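Local coordinates for protein peptidyl tryptophan dihydroxylase (Pseudomonas putida, PDB 7CTQ) that uses FAD to dihydroxylate a peptidyl tryptophan, a step essential for making the tryptophylquinone cofactor of quinohemoprotein amine dehydrogenase, at residues A[174-188]-A[218-230]. Sequence-based numbering, arbitrary orientation.
Sequences SAVESLADGWAWMAR and RRADSALVTELFD
Met186 reaches from the β-hairpin 174-188 into the side of helix 223-228. Its SD sits at the rim of the Phe229 ring, 5.1 Å from the ring centroid, a Met-aromatic contact, and the bend at chi3 (92°) carries CE over to Leu224 CB. Leu224 CD2 packs on Glu177 CB at 3.7 Å, and Leu228 CD2 lies against Ala175 CB and the Ser174 backbone. Beside Leu224, at the N-terminal end of helix 223-228, Ser222 OG donates a very short bond to Glu177 OE2 (2.5 Å) while N-capping the helix by accepting from Val225 N. At the hairpin turn Asp181 receives Arg218, from the last turn of helix 208-220, end-on, NH2 to OD2 at 2.6 Å and NH1 to OD1 at 3.0 Å, with the two planes only 28° apart. An alanine in place of Asp181 would probably leave the guanidinium without this carboxylate, with the Tyr214 hydroxyl as a remaining partner of NH2. At the far end, Arg188 NH2 has its stronger partner in Ala168 O, and its salt bridge to Asp230 OD2, from above the carboxylate plane, is long at 3.3 Å. Trp165 and Cys194 adjoin Phe229. Apolar packing thus joins helix to hairpin, between a close ion pair and a long, tilted one.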
ATOM      1  N   SER A 174     -16.777  -6.337  15.028  1.00 60.10           N
ATOM      2  CA  SER A 174     -15.323  -6.262  15.005  1.00 52.59           C
ATOM      3  C   SER A 174     -14.887  -5.352  16.143  1.00 55.78           C
ATOM      4  O   SER A 174     -15.705  -4.650  16.748  1.00 53.10           O
ATOM      5  CB  SER A 174     -14.811  -5.767  13.650  1.00 59.27           C
ATOM      6  OG  SER A 174     -15.166  -4.411  13.426  1.00 61.24           O
ATOM      7  N   ALA A 175     -13.589  -5.382  16.457  1.00 56.35           N
ATOM      8  CA  ALA A 175     -13.088  -4.523  17.525  1.00 52.52           C
ATOM      9  C   ALA A 175     -11.585  -4.317  17.394  1.00 46.84           C
ATOM     10  O   ALA A 175     -10.873  -5.117  16.773  1.00 44.75           O
ATOM     11  CB  ALA A 175     -13.416  -5.086  18.911  1.00 46.98           C
ATOM     12  N   VAL A 176     -11.123  -3.221  18.002  1.00 51.51           N
ATOM     13  CA  VAL A 176      -9.711  -2.879  18.152  1.00 50.83           C
ATOM     14  C   VAL A 176      -9.488  -2.473  19.600  1.00 46.85           C
ATOM     15  O   VAL A 176     -10.266  -1.686  20.150  1.00 47.92           O
ATOM     16  CB  VAL A 176      -9.279  -1.727  17.222  1.00 51.49           C
ATOM     17  CG1 VAL A 176      -7.752  -1.732  17.025  1.00 43.93           C
ATOM     18  CG2 VAL A 176     -10.002  -1.798  15.897  1.00 55.70           C
ATOM     19  N   GLU A 177      -8.437  -3.010  20.223  1.00 43.18           N
ATOM     20  CA  GLU A 177      -8.076  -2.572  21.564  1.00 42.28           C
ATOM     21  C   GLU A 177      -6.566  -2.420  21.664  1.00 49.85           C
ATOM     22  O   GLU A 177      -5.800  -3.256  21.168  1.00 41.24           O
ATOM     23  CB  GLU A 177      -8.588  -3.520  22.668  1.00 50.49           C
ATOM     24  CG  GLU A 177      -8.026  -4.928  22.634  1.00 49.17           C
ATOM     25  CD  GLU A 177      -8.446  -5.784  23.841  1.00 57.28           C
ATOM     26  OE1 GLU A 177      -8.693  -5.245  24.944  1.00 53.19           O
ATOM     27  OE2 GLU A 177      -8.523  -7.017  23.673  1.00 49.39           O
ATOM     28  N   SER A 178      -6.160  -1.322  22.289  1.00 41.70           N
ATOM     29  CA  SER A 178      -4.775  -1.094  22.656  1.00 41.27           C
ATOM     30  C   SER A 178      -4.420  -1.954  23.866  1.00 45.36           C
ATOM     31  O   SER A 178      -5.127  -1.945  24.881  1.00 44.36           O
ATOM     32  CB  SER A 178      -4.568   0.393  22.954  1.00 36.97           C
ATOM     33  OG  SER A 178      -3.590   0.611  23.952  1.00 48.98           O
ATOM     34  N   LEU A 179      -3.339  -2.710  23.748  1.00 34.99           N
ATOM     35  CA  LEU A 179      -2.773  -3.466  24.853  1.00 40.27           C
ATOM     36  C   LEU A 179      -1.508  -2.777  25.360  1.00 46.65           C
ATOM     37  O   LEU A 179      -1.026  -1.793  24.788  1.00 39.98           O
ATOM     38  CB  LEU A 179      -2.488  -4.903  24.424  1.00 42.31           C
ATOM     39  CG  LEU A 179      -3.573  -5.526  23.547  1.00 47.78           C
ATOM     40  CD1 LEU A 179      -3.028  -6.749  22.852  1.00 51.74           C
ATOM     41  CD2 LEU A 179      -4.814  -5.887  24.384  1.00 53.98           C
ATOM     42  N   ALA A 180      -0.959  -3.319  26.451  1.00 44.68           N
ATOM     43  CA  ALA A 180       0.209  -2.708  27.073  1.00 55.23           C
ATOM     44  C   ALA A 180       1.439  -2.777  26.173  1.00 44.79           C
ATOM     45  O   ALA A 180       2.263  -1.858  26.190  1.00 44.00           O
ATOM     46  CB  ALA A 180       0.494  -3.383  28.418  1.00 52.82           C
ATOM     47  N   ASP A 181       1.578  -3.846  25.389  1.00 36.93           N
ATOM     48  CA  ASP A 181       2.770  -4.113  24.587  1.00 33.10           C
ATOM     49  C   ASP A 181       2.389  -4.460  23.151  1.00 37.24           C
ATOM     50  O   ASP A 181       3.110  -5.184  22.456  1.00 37.10           O
ATOM     51  CB  ASP A 181       3.611  -5.227  25.216  1.00 34.38           C
ATOM     52  CG  ASP A 181       2.860  -6.566  25.294  1.00 47.72           C
ATOM     53  OD1 ASP A 181       1.610  -6.548  25.295  1.00 42.99           O
ATOM     54  OD2 ASP A 181       3.510  -7.629  25.355  1.00 43.75           O
ATOM     55  N   GLY A 182       1.243  -3.964  22.701  1.00 35.85           N
ATOM     56  CA  GLY A 182       0.781  -4.265  21.366  1.00 36.57           C
ATOM     57  C   GLY A 182      -0.635  -3.765  21.192  1.00 34.58           C
ATOM     58  O   GLY A 182      -1.157  -3.022  22.023  1.00 37.88           O
ATOM     59  N   TRP A 183      -1.244  -4.183  20.091  1.00 38.27           N
ATOM     60  CA  TRP A 183      -2.652  -3.907  19.874  1.00 45.70           C
ATOM     61  C   TRP A 183      -3.253  -5.106  19.159  1.00 31.43           C
ATOM     62  O   TRP A 183      -2.556  -5.874  18.489  1.00 36.19           O
ATOM     63  CB  TRP A 183      -2.881  -2.590  19.089  1.00 34.74           C
ATOM     64  CG  TRP A 183      -2.236  -2.561  17.744  1.00 41.09           C
ATOM     65  CD1 TRP A 183      -0.944  -2.188  17.450  1.00 38.61           C
ATOM     66  CD2 TRP A 183      -2.843  -2.916  16.500  1.00 42.12           C
ATOM     67  NE1 TRP A 183      -0.721  -2.294  16.095  1.00 35.54           N
ATOM     68  CE2 TRP A 183      -1.870  -2.731  15.488  1.00 36.47           C
ATOM     69  CE3 TRP A 183      -4.121  -3.356  16.134  1.00 39.97           C
ATOM     70  CZ2 TRP A 183      -2.131  -2.999  14.140  1.00 39.62           C
ATOM     71  CZ3 TRP A 183      -4.380  -3.605  14.795  1.00 38.04           C
ATOM     72  CH2 TRP A 183      -3.389  -3.432  13.814  1.00 43.59           C
ATOM     73  N   ALA A 184      -4.562  -5.263  19.311  1.00 36.44           N
ATOM     74  CA  ALA A 184      -5.252  -6.402  18.726  1.00 43.52           C
ATOM     75  C   ALA A 184      -6.408  -5.933  17.854  1.00 38.48           C
ATOM     76  O   ALA A 184      -7.070  -4.936  18.155  1.00 42.24           O
ATOM     77  CB  ALA A 184      -5.765  -7.367  19.819  1.00 39.70           C
ATOM     78  N   TRP A 185      -6.629  -6.661  16.768  1.00 36.84           N
ATOM     79  CA  TRP A 185      -7.790  -6.500  15.909  1.00 39.82           C
ATOM     80  C   TRP A 185      -8.546  -7.821  15.884  1.00 45.30           C
ATOM     81  O   TRP A 185      -7.933  -8.888  15.763  1.00 41.43           O
ATOM     82  CB  TRP A 185      -7.365  -6.115  14.496  1.00 40.33           C
ATOM     83  CG  TRP A 185      -8.353  -6.442  13.430  1.00 45.73           C
ATOM     84  CD1 TRP A 185      -8.276  -7.457  12.518  1.00 49.44           C
ATOM     85  CD2 TRP A 185      -9.562  -5.732  13.141  1.00 41.76           C
ATOM     86  NE1 TRP A 185      -9.365  -7.426  11.683  1.00 49.39           N
ATOM     87  CE2 TRP A 185     -10.168  -6.375  12.041  1.00 43.74           C
ATOM     88  CE3 TRP A 185     -10.188  -4.614  13.705  1.00 48.49           C
ATOM     89  CZ2 TRP A 185     -11.373  -5.938  11.493  1.00 55.90           C
ATOM     90  CZ3 TRP A 185     -11.387  -4.183  13.164  1.00 60.14           C
ATOM     91  CH2 TRP A 185     -11.965  -4.840  12.064  1.00 59.24           C
ATOM     92  N   MET A 186      -9.874  -7.757  15.982  1.00 42.56           N
ATOM     93  CA  MET A 186     -10.678  -8.974  15.987  1.00 50.43           C
ATOM     94  C   MET A 186     -11.980  -8.765  15.223  1.00 47.96           C
ATOM     95  O   MET A 186     -12.528  -7.659  15.184  1.00 47.40           O
ATOM     96  CB  MET A 186     -10.987  -9.442  17.419  1.00 38.15           C
ATOM     97  CG  MET A 186     -11.767  -8.428  18.222  1.00 46.13           C
ATOM     98  SD  MET A 186     -11.744  -8.795  19.977  1.00 47.88           S
ATOM     99  CE  MET A 186     -10.314  -7.858  20.529  1.00 45.95           C
ATOM    100  N   ALA A 187     -12.479  -9.851  14.630  1.00 43.90           N
ATOM    101  CA  ALA A 187     -13.687  -9.782  13.823  1.00 48.09           C
ATOM    102  C   ALA A 187     -14.457 -11.095  13.902  1.00 45.52           C
ATOM    103  O   ALA A 187     -13.878 -12.173  14.061  1.00 44.83           O
ATOM    104  CB  ALA A 187     -13.367  -9.463  12.362  1.00 50.01           C
ATOM    105  N   ARG A 188     -15.773 -10.987  13.757  1.00 51.64           N
ATOM    106  CA  ARG A 188     -16.657 -12.143  13.717  1.00 51.88           C
ATOM    107  C   ARG A 188     -17.612 -11.956  12.549  1.00 50.13           C
ATOM    108  O   ARG A 188     -18.405 -11.010  12.543  1.00 52.23           O
ATOM    109  CB  ARG A 188     -17.418 -12.288  15.036  1.00 51.43           C
ATOM    110  CG  ARG A 188     -18.301 -13.503  15.126  1.00 55.67           C
ATOM    111  CD  ARG A 188     -19.258 -13.348  16.279  1.00 60.41           C
ATOM    112  NE  ARG A 188     -20.005 -14.577  16.513  1.00 72.28           N
ATOM    113  CZ  ARG A 188     -20.931 -14.712  17.454  1.00 74.78           C
ATOM    114  NH1 ARG A 188     -21.217 -13.684  18.246  1.00 74.52           N
ATOM    115  NH2 ARG A 188     -21.567 -15.871  17.603  1.00 71.89           N
ATOM    116  N   ARG A 218      -3.496 -14.624  25.775  1.00 37.59           N
ATOM    117  CA  ARG A 218      -3.843 -13.238  25.456  1.00 35.51           C
ATOM    118  C   ARG A 218      -5.332 -13.090  25.162  1.00 36.44           C
ATOM    119  O   ARG A 218      -5.978 -12.145  25.645  1.00 32.57           O
ATOM    120  CB  ARG A 218      -3.002 -12.737  24.273  1.00 31.54           C
ATOM    121  CG  ARG A 218      -1.604 -12.292  24.679  1.00 39.25           C
ATOM    122  CD  ARG A 218      -0.978 -11.386  23.623  1.00 49.20           C
ATOM    123  NE  ARG A 218       0.396 -11.036  23.954  1.00 46.79           N
ATOM    124  CZ  ARG A 218       0.769  -9.885  24.506  1.00 48.03           C
ATOM    125  NH1 ARG A 218      -0.123  -8.943  24.795  1.00 45.27           N
ATOM    126  NH2 ARG A 218       2.047  -9.685  24.778  1.00 52.28           N
ATOM    127  N   ARG A 219      -5.901 -14.011  24.373  1.00 29.89           N
ATOM    128  CA  ARG A 219      -7.339 -13.968  24.120  1.00 35.97           C
ATOM    129  C   ARG A 219      -8.131 -14.173  25.404  1.00 39.55           C
ATOM    130  O   ARG A 219      -9.127 -13.478  25.648  1.00 39.08           O
ATOM    131  CB  ARG A 219      -7.726 -15.012  23.072  1.00 37.11           C
ATOM    132  CG  ARG A 219      -7.221 -14.683  21.686  1.00 40.36           C
ATOM    133  CD  ARG A 219      -7.383 -15.858  20.762  1.00 42.72           C
ATOM    134  NE  ARG A 219      -8.776 -16.179  20.615  1.00 51.96           N
ATOM    135  CZ  ARG A 219      -9.256 -17.394  20.415  1.00 37.67           C
ATOM    136  NH1 ARG A 219      -8.456 -18.447  20.322  1.00 37.06           N
ATOM    137  NH2 ARG A 219     -10.560 -17.539  20.309  1.00 42.33           N
ATOM    138  N   ALA A 220      -7.690 -15.104  26.256  1.00 40.07           N
ATOM    139  CA  ALA A 220      -8.380 -15.335  27.522  1.00 35.01           C
ATOM    140  C   ALA A 220      -8.335 -14.122  28.440  1.00 40.90           C
ATOM    141  O   ALA A 220      -9.180 -13.998  29.332  1.00 38.07           O
ATOM    142  CB  ALA A 220      -7.772 -16.542  28.238  1.00 43.64           C
ATOM    143  N   ASP A 221      -7.375 -13.225  28.248  1.00 38.90           N
ATOM    144  CA  ASP A 221      -7.231 -12.080  29.125  1.00 38.71           C
ATOM    145  C   ASP A 221      -8.040 -10.876  28.665  1.00 36.21           C
ATOM    146  O   ASP A 221      -8.044  -9.853  29.356  1.00 45.51           O
ATOM    147  CB  ASP A 221      -5.749 -11.697  29.249  1.00 44.95           C
ATOM    148  CG  ASP A 221      -4.932 -12.724  30.040  1.00 55.58           C
ATOM    149  OD1 ASP A 221      -5.512 -13.726  30.534  1.00 51.10           O
ATOM    150  OD2 ASP A 221      -3.697 -12.529  30.158  1.00 58.52           O
ATOM    151  N   SER A 222      -8.740 -10.968  27.543  1.00 37.00           N
ATOM    152  CA  SER A 222      -9.388  -9.811  26.937  1.00 41.12           C
ATOM    153  C   SER A 222     -10.891  -9.842  27.186  1.00 46.00           C
ATOM    154  O   SER A 222     -11.579 -10.758  26.719  1.00 46.60           O
ATOM    155  CB  SER A 222      -9.109  -9.756  25.435  1.00 42.03           C
ATOM    156  OG  SER A 222      -9.905  -8.752  24.824  1.00 39.06           O
ATOM    157  N   ALA A 223     -11.404  -8.826  27.896  1.00 43.68           N
ATOM    158  CA  ALA A 223     -12.851  -8.705  28.083  1.00 49.96           C
ATOM    159  C   ALA A 223     -13.565  -8.460  26.760  1.00 53.08           C
ATOM    160  O   ALA A 223     -14.723  -8.860  26.590  1.00 49.70           O
ATOM    161  CB  ALA A 223     -13.173  -7.582  29.073  1.00 50.97           C
ATOM    162  N   LEU A 224     -12.884  -7.814  25.812  1.00 41.07           N
ATOM    163  CA  LEU A 224     -13.449  -7.617  24.483  1.00 44.41           C
ATOM    164  C   LEU A 224     -13.658  -8.946  23.769  1.00 47.44           C
ATOM    165  O   LEU A 224     -14.710  -9.169  23.161  1.00 42.94           O
ATOM    166  CB  LEU A 224     -12.529  -6.705  23.667  1.00 49.35           C
ATOM    167  CG  LEU A 224     -13.136  -5.639  22.763  1.00 51.65           C
ATOM    168  CD1 LEU A 224     -14.416  -5.060  23.360  1.00 56.33           C
ATOM    169  CD2 LEU A 224     -12.108  -4.546  22.557  1.00 53.77           C
ATOM    170  N   VAL A 225     -12.666  -9.840  23.829  1.00 39.34           N
ATOM    171  CA  VAL A 225     -12.822 -11.170  23.239  1.00 43.16           C
ATOM    172  C   VAL A 225     -14.037 -11.881  23.837  1.00 49.95           C
ATOM    173  O   VAL A 225     -14.830 -12.510  23.119  1.00 47.75           O
ATOM    174  CB  VAL A 225     -11.528 -11.991  23.429  1.00 41.01           C
ATOM    175  CG1 VAL A 225     -11.774 -13.459  23.151  1.00 39.49           C
ATOM    176  CG2 VAL A 225     -10.417 -11.472  22.517  1.00 41.00           C
ATOM    177  N   THR A 226     -14.223 -11.763  25.156  1.00 47.87           N
ATOM    178  CA  THR A 226     -15.330 -12.451  25.826  1.00 56.41           C
ATOM    179  C   THR A 226     -16.676 -11.943  25.324  1.00 52.76           C
ATOM    180  O   THR A 226     -17.556 -12.733  24.956  1.00 54.26           O
ATOM    181  CB  THR A 226     -15.219 -12.273  27.345  1.00 50.39           C
ATOM    182  OG1 THR A 226     -14.019 -12.895  27.822  1.00 52.17           O
ATOM    183  CG2 THR A 226     -16.405 -12.911  28.046  1.00 47.83           C
ATOM    184  N   GLU A 227     -16.843 -10.617  25.294  1.00 52.05           N
ATOM    185  CA  GLU A 227     -18.087 -10.018  24.822  1.00 50.52           C
ATOM    186  C   GLU A 227     -18.389 -10.426  23.389  1.00 55.54           C
ATOM    187  O   GLU A 227     -19.477 -10.928  23.088  1.00 56.33           O
ATOM    188  CB  GLU A 227     -18.003  -8.496  24.933  1.00 51.99           C
ATOM    189  CG  GLU A 227     -19.329  -7.786  24.711  1.00 65.28           C
ATOM    190  CD  GLU A 227     -19.383  -6.411  25.354  1.00 84.08           C
ATOM    191  OE1 GLU A 227     -20.490  -5.976  25.747  1.00 87.06           O
ATOM    192  OE2 GLU A 227     -18.319  -5.760  25.460  1.00 89.73           O
ATOM    193  N   LEU A 228     -17.422 -10.232  22.491  1.00 54.79           N
ATOM    194  CA  LEU A 228     -17.673 -10.410  21.065  1.00 49.31           C
ATOM    195  C   LEU A 228     -17.864 -11.868  20.672  1.00 53.88           C
ATOM    196  O   LEU A 228     -18.595 -12.156  19.715  1.00 57.78           O
ATOM    197  CB  LEU A 228     -16.522  -9.815  20.253  1.00 54.12           C
ATOM    198  CG  LEU A 228     -16.841  -8.473  19.601  1.00 55.85           C
ATOM    199  CD1 LEU A 228     -16.862  -7.383  20.661  1.00 62.31           C
ATOM    200  CD2 LEU A 228     -15.848  -8.153  18.492  1.00 56.21           C
ATOM    201  N   PHE A 229     -17.204 -12.798  21.358  1.00 51.48           N
ATOM    202  CA  PHE A 229     -17.183 -14.196  20.944  1.00 47.23           C
ATOM    203  C   PHE A 229     -17.792 -15.058  22.039  1.00 54.29           C
ATOM    204  O   PHE A 229     -17.310 -15.059  23.179  1.00 57.46           O
ATOM    205  CB  PHE A 229     -15.760 -14.661  20.631  1.00 43.29           C
ATOM    206  CG  PHE A 229     -15.046 -13.809  19.620  1.00 48.24           C
ATOM    207  CD1 PHE A 229     -15.265 -13.990  18.265  1.00 39.73           C
ATOM    208  CD2 PHE A 229     -14.151 -12.836  20.028  1.00 45.60           C
ATOM    209  CE1 PHE A 229     -14.603 -13.209  17.327  1.00 51.11           C
ATOM    210  CE2 PHE A 229     -13.484 -12.046  19.101  1.00 44.06           C
ATOM    211  CZ  PHE A 229     -13.709 -12.235  17.746  1.00 44.92           C
ATOM    212  N   ASP A 230     -18.838 -15.804  21.691  1.00 54.32           N
ATOM    213  CA  ASP A 230     -19.402 -16.763  22.633  1.00 59.12           C
ATOM    214  C   ASP A 230     -18.501 -17.987  22.747  1.00 52.92           C
ATOM    215  O   ASP A 230     -18.011 -18.313  23.833  1.00 58.72           O
ATOM    216  CB  ASP A 230     -20.820 -17.147  22.198  1.00 68.40           C
ATOM    217  CG  ASP A 230     -21.640 -15.942  21.758  1.00 73.30           C
ATOM    218  OD1 ASP A 230     -21.527 -14.873  22.397  1.00 78.66           O
ATOM    219  OD2 ASP A 230     -22.388 -16.057  20.764  1.00 85.02           O
TER